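Local structure of stage II sporulation protein Q (Bacillus subtilis, 3TUF) at residues Gly83-Phe94 and Ser158-Glu168. The protein forms a channel with SpoIIIAH between forespore and mother cell, takes part in forespore engulfment and holds membrane proteins on the forespore side of the septum. Sequence-based numbering, arbitrary orientation.
Sequences GIDLAEKDGKDF and SEDSGNHVHFE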
ATOM      1  N   GLY A  83     -29.754  10.204   1.041  1.00 29.76           N
ATOM      2  CA  GLY A  83     -31.145  10.592   0.786  1.00 32.71           C
ATOM      3  C   GLY A  83     -31.640  11.766   1.624  1.00 45.18           C
ATOM      4  O   GLY A  83     -30.844  12.488   2.282  1.00 39.68           O
ATOM      5  N   ILE A  84     -32.959  11.979   1.598  1.00 36.37           N
ATOM      6  CA  ILE A  84     -33.536  12.999   2.446  1.00 41.50           C
ATOM      7  C   ILE A  84     -34.284  12.352   3.599  1.00 39.29           C
ATOM      8  O   ILE A  84     -34.756  11.194   3.485  1.00 36.47           O
ATOM      9  CB  ILE A  84     -34.460  13.893   1.662  1.00 42.29           C
ATOM     10  CG1 ILE A  84     -35.633  13.055   1.132  1.00 39.38           C
ATOM     11  CG2 ILE A  84     -33.674  14.560   0.524  1.00 39.77           C
ATOM     12  CD1 ILE A  84     -36.559  13.718   0.117  1.00 35.72           C
ATOM     13  N   ASP A  85     -34.351  13.101   4.707  1.00 40.24           N
ATOM     14  CA  ASP A  85     -35.166  12.757   5.852  1.00 34.84           C
ATOM     15  C   ASP A  85     -36.306  13.743   5.956  1.00 41.21           C
ATOM     16  O   ASP A  85     -36.093  14.956   5.981  1.00 41.04           O
ATOM     17  CB  ASP A  85     -34.356  12.827   7.134  1.00 32.05           C
ATOM     18  CG  ASP A  85     -33.305  11.672   7.238  1.00 39.69           C
ATOM     19  OD1 ASP A  85     -33.329  10.714   6.373  1.00 30.95           O
ATOM     20  OD2 ASP A  85     -32.472  11.734   8.193  1.00 33.35           O
ATOM     21  N   LEU A  86     -37.516  13.219   6.045  1.00 39.76           N
ATOM     22  CA  LEU A  86     -38.726  14.042   6.159  1.00 32.51           C
ATOM     23  C   LEU A  86     -39.280  13.868   7.552  1.00 37.15           C
ATOM     24  O   LEU A  86     -39.345  12.713   8.034  1.00 40.71           O
ATOM     25  CB  LEU A  86     -39.767  13.547   5.152  1.00 31.23           C
ATOM     26  CG  LEU A  86     -39.328  13.930   3.757  1.00 39.53           C
ATOM     27  CD1 LEU A  86     -40.035  13.073   2.676  1.00 42.17           C
ATOM     28  CD2 LEU A  86     -39.526  15.492   3.525  1.00 37.49           C
ATOM     29  N   ALA A  87     -39.651  14.965   8.213  1.00 34.00           N
ATOM     30  CA  ALA A  87     -40.373  14.855   9.531  1.00 34.69           C
ATOM     31  C   ALA A  87     -41.472  15.922   9.584  1.00 42.01           C
ATOM     32  O   ALA A  87     -41.370  16.923   8.852  1.00 51.58           O
ATOM     33  CB  ALA A  87     -39.444  14.956  10.740  1.00 29.42           C
ATOM     34  N   GLU A  88     -42.514  15.659  10.387  1.00 43.19           N
ATOM     35  CA  GLU A  88     -43.682  16.511  10.589  1.00 50.99           C
ATOM     36  C   GLU A  88     -43.309  17.586  11.625  1.00 52.59           C
ATOM     37  O   GLU A  88     -42.466  17.316  12.504  1.00 45.59           O
ATOM     38  CB  GLU A  88     -44.864  15.649  11.103  1.00 53.87           C
ATOM     39  CG  GLU A  88     -46.216  16.410  11.413  1.00 60.26           C
ATOM     40  CD  GLU A  88     -46.337  16.961  12.895  1.00 71.78           C
ATOM     41  OE1 GLU A  88     -45.809  16.324  13.843  1.00 77.59           O
ATOM     42  OE2 GLU A  88     -46.964  18.040  13.119  1.00 69.93           O
ATOM     43  N   LYS A  89     -43.919  18.793  11.533  1.00 53.41           N
ATOM     44  CA  LYS A  89     -43.551  19.880  12.459  1.00 59.90           C
ATOM     45  C   LYS A  89     -43.313  19.367  13.903  1.00 61.03           C
ATOM     46  O   LYS A  89     -42.252  19.579  14.466  1.00 51.32           O
ATOM     47  CB  LYS A  89     -44.546  21.042  12.434  1.00 69.85           C
ATOM     48  CG  LYS A  89     -43.996  22.403  13.071  1.00 77.57           C
ATOM     49  CD  LYS A  89     -44.276  22.623  14.606  1.00 89.20           C
ATOM     50  CE  LYS A  89     -45.378  23.668  14.889  1.00 90.83           C
ATOM     51  NZ  LYS A  89     -46.724  23.305  14.330  1.00 98.72           N
ATOM     52  N   ASP A  90     -44.259  18.649  14.493  1.00 57.17           N
ATOM     53  CA  ASP A  90     -44.091  18.270  15.884  1.00 69.96           C
ATOM     54  C   ASP A  90     -43.566  16.858  16.069  1.00 69.04           C
ATOM     55  O   ASP A  90     -43.636  16.318  17.166  1.00 67.36           O
ATOM     56  CB  ASP A  90     -45.395  18.508  16.632  1.00 74.60           C
ATOM     57  CG  ASP A  90     -45.681  19.989  16.790  1.00 78.23           C
ATOM     58  OD1 ASP A  90     -44.992  20.641  17.607  1.00 94.48           O
ATOM     59  OD2 ASP A  90     -46.565  20.513  16.070  1.00 95.49           O
ATOM     60  N   GLY A  91     -43.008  16.286  14.992  1.00 62.33           N
ATOM     61  CA  GLY A  91     -42.456  14.909  14.964  1.00 73.04           C
ATOM     62  C   GLY A  91     -43.485  13.855  15.339  1.00 66.30           C
ATOM     63  O   GLY A  91     -43.161  12.879  16.053  1.00 51.97           O
ATOM     64  N   LYS A  92     -44.736  14.058  14.904  1.00 47.82           N
ATOM     65  CA  LYS A  92     -45.784  13.040  15.028  1.00 54.59           C
ATOM     66  C   LYS A  92     -45.651  12.058  13.861  1.00 54.77           C
ATOM     67  O   LYS A  92     -45.097  12.385  12.782  1.00 50.47           O
ATOM     68  CB  LYS A  92     -47.185  13.665  14.977  1.00 59.74           C
ATOM     69  CG  LYS A  92     -47.545  14.658  16.082  1.00 63.37           C
ATOM     70  CD  LYS A  92     -48.799  15.478  15.704  1.00 82.52           C
ATOM     71  CE  LYS A  92     -48.979  16.733  16.598  1.00 81.87           C
ATOM     72  NZ  LYS A  92     -50.324  17.338  16.388  1.00 86.61           N
ATOM     73  N   ASP A  93     -46.180  10.860  14.075  1.00 45.53           N
ATOM     74  CA  ASP A  93     -46.190   9.797  13.090  1.00 44.28           C
ATOM     75  C   ASP A  93     -46.865  10.265  11.833  1.00 43.77           C
ATOM     76  O   ASP A  93     -47.795  11.081  11.909  1.00 47.10           O
ATOM     77  CB  ASP A  93     -47.006   8.609  13.615  1.00 52.06           C
ATOM     78  CG  ASP A  93     -46.227   7.731  14.570  1.00 53.63           C
ATOM     79  OD1 ASP A  93     -45.008   7.933  14.766  1.00 48.13           O
ATOM     80  OD2 ASP A  93     -46.829   6.810  15.145  1.00 46.31           O
ATOM     81  N   PHE A  94     -46.469   9.738  10.680  1.00 32.48           N
ATOM     82  CA  PHE A  94     -47.220  10.070   9.504  1.00 32.91           C
ATOM     83  C   PHE A  94     -47.035   8.973   8.493  1.00 28.92           C
ATOM     84  O   PHE A  94     -46.119   8.118   8.623  1.00 36.00           O
ATOM     85  CB  PHE A  94     -46.725  11.417   8.967  1.00 33.21           C
ATOM     86  CG  PHE A  94     -45.207  11.438   8.607  1.00 34.80           C
ATOM     87  CD1 PHE A  94     -44.788  11.048   7.304  1.00 32.50           C
ATOM     88  CD2 PHE A  94     -44.222  11.843   9.559  1.00 38.08           C
ATOM     89  CE1 PHE A  94     -43.408  11.004   6.956  1.00 27.21           C
ATOM     90  CE2 PHE A  94     -42.873  11.840   9.237  1.00 30.49           C
ATOM     91  CZ  PHE A  94     -42.458  11.412   7.922  1.00 25.71           C
ATOM     92  N   SER A 158     -30.059   7.298  12.618  1.00 53.07           N
ATOM     93  CA  SER A 158     -30.021   8.730  12.725  1.00 48.85           C
ATOM     94  C   SER A 158     -30.946   9.186  13.833  1.00 47.70           C
ATOM     95  O   SER A 158     -32.065   9.561  13.571  1.00 46.50           O
ATOM     96  CB  SER A 158     -30.383   9.381  11.368  1.00 52.13           C
ATOM     97  OG  SER A 158     -31.204   8.517  10.571  1.00 55.90           O
ATOM     98  N   GLU A 159     -30.518   9.165  15.091  1.00 55.45           N
ATOM     99  CA  GLU A 159     -31.482   9.562  16.142  1.00 60.76           C
ATOM    100  C   GLU A 159     -31.790  11.016  16.000  1.00 59.84           C
ATOM    101  O   GLU A 159     -32.852  11.461  16.433  1.00 54.91           O
ATOM    102  CB  GLU A 159     -30.984   9.320  17.559  1.00 54.21           C
ATOM    103  CG  GLU A 159     -29.869   8.296  17.648  1.00 84.29           C
ATOM    104  CD  GLU A 159     -29.971   7.458  18.906  1.00 82.46           C
ATOM    105  OE1 GLU A 159     -30.280   8.040  19.976  1.00 92.93           O
ATOM    106  OE2 GLU A 159     -29.747   6.222  18.810  1.00 80.98           O
ATOM    107  N   ASP A 160     -30.851  11.744  15.382  1.00 58.39           N
ATOM    108  CA  ASP A 160     -30.941  13.209  15.178  1.00 59.07           C
ATOM    109  C   ASP A 160     -32.099  13.704  14.270  1.00 48.31           C
ATOM    110  O   ASP A 160     -32.473  14.861  14.342  1.00 53.97           O
ATOM    111  CB  ASP A 160     -29.562  13.815  14.739  1.00 62.52           C
ATOM    112  CG  ASP A 160     -29.271  13.614  13.231  1.00 65.43           C
ATOM    113  OD1 ASP A 160     -29.557  14.537  12.446  1.00 64.07           O
ATOM    114  OD2 ASP A 160     -28.772  12.528  12.814  1.00 78.68           O
ATOM    115  N   SER A 161     -32.646  12.844  13.420  1.00 43.01           N
ATOM    116  CA  SER A 161     -33.747  13.198  12.552  1.00 43.51           C
ATOM    117  C   SER A 161     -35.095  12.827  13.205  1.00 47.34           C
ATOM    118  O   SER A 161     -36.155  12.669  12.488  1.00 42.63           O
ATOM    119  CB  SER A 161     -33.649  12.356  11.296  1.00 48.42           C
ATOM    120  OG  SER A 161     -32.435  12.557  10.650  1.00 53.77           O
ATOM    121  N   GLY A 162     -35.068  12.655  14.535  1.00 49.15           N
ATOM    122  CA  GLY A 162     -36.220  12.172  15.300  1.00 40.47           C
ATOM    123  C   GLY A 162     -37.139  11.198  14.572  1.00 43.21           C
ATOM    124  O   GLY A 162     -36.729  10.220  13.915  1.00 44.35           O
ATOM    125  N   ASN A 163     -38.423  11.489  14.689  1.00 43.66           N
ATOM    126  CA  ASN A 163     -39.433  10.635  14.104  1.00 39.95           C
ATOM    127  C   ASN A 163     -39.529  11.019  12.636  1.00 34.56           C
ATOM    128  O   ASN A 163     -39.901  12.144  12.332  1.00 49.28           O
ATOM    129  CB  ASN A 163     -40.736  10.793  14.884  1.00 37.46           C
ATOM    130  CG  ASN A 163     -41.905  10.040  14.263  1.00 40.25           C
ATOM    131  OD1 ASN A 163     -41.864   9.547  13.138  1.00 44.57           O
ATOM    132  ND2 ASN A 163     -42.972   9.967  15.012  1.00 58.50           N
ATOM    133  N   HIS A 164     -39.142  10.119  11.731  1.00 31.93           N
ATOM    134  CA  HIS A 164     -39.025  10.512  10.307  1.00 32.31           C
ATOM    135  C   HIS A 164     -39.137   9.398   9.291  1.00 28.73           C
ATOM    136  O   HIS A 164     -39.250   8.240   9.662  1.00 29.50           O
ATOM    137  CB  HIS A 164     -37.659  11.121  10.086  1.00 34.56           C
ATOM    138  CG  HIS A 164     -36.527  10.116  10.136  1.00 42.21           C
ATOM    139  ND1 HIS A 164     -36.052   9.573  11.328  1.00 36.16           N
ATOM    140  CD2 HIS A 164     -35.767   9.579   9.146  1.00 37.09           C
ATOM    141  CE1 HIS A 164     -35.058   8.746  11.067  1.00 40.81           C
ATOM    142  NE2 HIS A 164     -34.865   8.734   9.751  1.00 43.74           N
ATOM    143  N   VAL A 165     -39.048   9.709   8.006  1.00 30.99           N
ATOM    144  CA  VAL A 165     -38.699   8.637   7.057  1.00 31.90           C
ATOM    145  C   VAL A 165     -37.411   9.030   6.315  1.00 41.37           C
ATOM    146  O   VAL A 165     -37.261  10.191   5.930  1.00 41.77           O
ATOM    147  CB  VAL A 165     -39.851   8.349   6.049  1.00 30.95           C
ATOM    148  CG1 VAL A 165     -40.266   9.644   5.268  1.00 24.75           C
ATOM    149  CG2 VAL A 165     -39.466   7.310   5.058  1.00 34.00           C
ATOM    150  N   HIS A 166     -36.465   8.099   6.159  1.00 39.92           N
ATOM    151  CA  HIS A 166     -35.362   8.309   5.260  1.00 32.13           C
ATOM    152  C   HIS A 166     -35.742   7.810   3.863  1.00 33.11           C
ATOM    153  O   HIS A 166     -36.195   6.684   3.708  1.00 36.81           O
ATOM    154  CB  HIS A 166     -34.158   7.530   5.739  1.00 36.11           C
ATOM    155  CG  HIS A 166     -32.921   7.722   4.892  1.00 39.83           C
ATOM    156  ND1 HIS A 166     -32.189   8.887   4.901  1.00 38.00           N
ATOM    157  CD2 HIS A 166     -32.290   6.893   4.027  1.00 35.98           C
ATOM    158  CE1 HIS A 166     -31.149   8.770   4.085  1.00 36.18           C
ATOM    159  NE2 HIS A 166     -31.197   7.574   3.528  1.00 35.60           N
ATOM    160  N   PHE A 167     -35.550   8.638   2.841  1.00 31.27           N
ATOM    161  CA  PHE A 167     -35.973   8.268   1.521  1.00 37.24           C
ATOM    162  C   PHE A 167     -34.833   8.394   0.486  1.00 32.07           C
ATOM    163  O   PHE A 167     -34.075   9.392   0.450  1.00 40.11           O
ATOM    164  CB  PHE A 167     -37.089   9.185   1.143  1.00 33.59           C
ATOM    165  CG  PHE A 167     -37.478   9.090  -0.287  1.00 36.18           C
ATOM    166  CD1 PHE A 167     -38.060   7.940  -0.765  1.00 33.06           C
ATOM    167  CD2 PHE A 167     -37.249  10.141  -1.141  1.00 31.75           C
ATOM    168  CE1 PHE A 167     -38.435   7.798  -2.089  1.00 32.58           C
ATOM    169  CE2 PHE A 167     -37.622  10.033  -2.507  1.00 38.63           C
ATOM    170  CZ  PHE A 167     -38.217   8.847  -2.988  1.00 29.93           C
ATOM    171  N   GLU A 168     -34.723   7.414  -0.393  1.00 35.59           N
ATOM    172  CA  GLU A 168     -33.640   7.389  -1.342  1.00 37.69           C
ATOM    173  C   GLU A 168     -34.148   6.968  -2.709  1.00 38.96           C
ATOM    174  O   GLU A 168     -35.132   6.201  -2.796  1.00 45.85           O
ATOM    175  CB  GLU A 168     -32.571   6.407  -0.845  1.00 25.10           C
ATOM    176  CG  GLU A 168     -31.870   6.829   0.455  1.00 32.29           C
ATOM    177  CD  GLU A 168     -30.813   5.813   0.852  1.00 39.99           C
ATOM    178  OE1 GLU A 168     -30.630   4.846   0.042  1.00 39.10           O
ATOM    179  OE2 GLU A 168     -30.164   5.956   1.954  1.00 37.65           O
TER
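In the LytM-like (M23 peptidase) fold of this protein, D85 and H166 meet at the place where relatives bind zinc; H164 and H166 form the family's His-x-His motif. Strands 84-88 and 165-168 run antiparallel, their axes 4.8 Å apart at the closest. I84 and F167 form a hydrogen-bonded pair, with F167 N 2.8 Å from I84 O, and so do L86 and V165. D85 and H166 are the non-hydrogen-bonded pair between them, their side chains on the same face of the sheet. In zinc-binding relatives the equivalents of both are metal ligands; here H166 ND1 donates directly to D85 OD1 (2.6 Å), which lies in the imidazole plane although carboxylate and ring are turned 74° apart. D85 OD2 accepts S161 OG at 2.6 Å on its anti side, 22° out of the carboxylate plane. Replacing D85 by alanine is likely to leave H166 ND1 and S161 OG without this acceptor, the imidazole then held through its very short NE2 bond to E168 OE2. H164 ND1 bonds G162 O instead, and S161 CB sits over one face of its ring. On the opposite sheet face, I84 CD1 meets the F167 ring edge at CD2 (3.9 Å), and V165 CG1 packs on F94 CE1. N163 CG stands anti to the backbone N (chi1 174°), setting the amide beside 91-93: OD1 bonds S152, while ND2 donates to D93 OD1 at 2.9 Å.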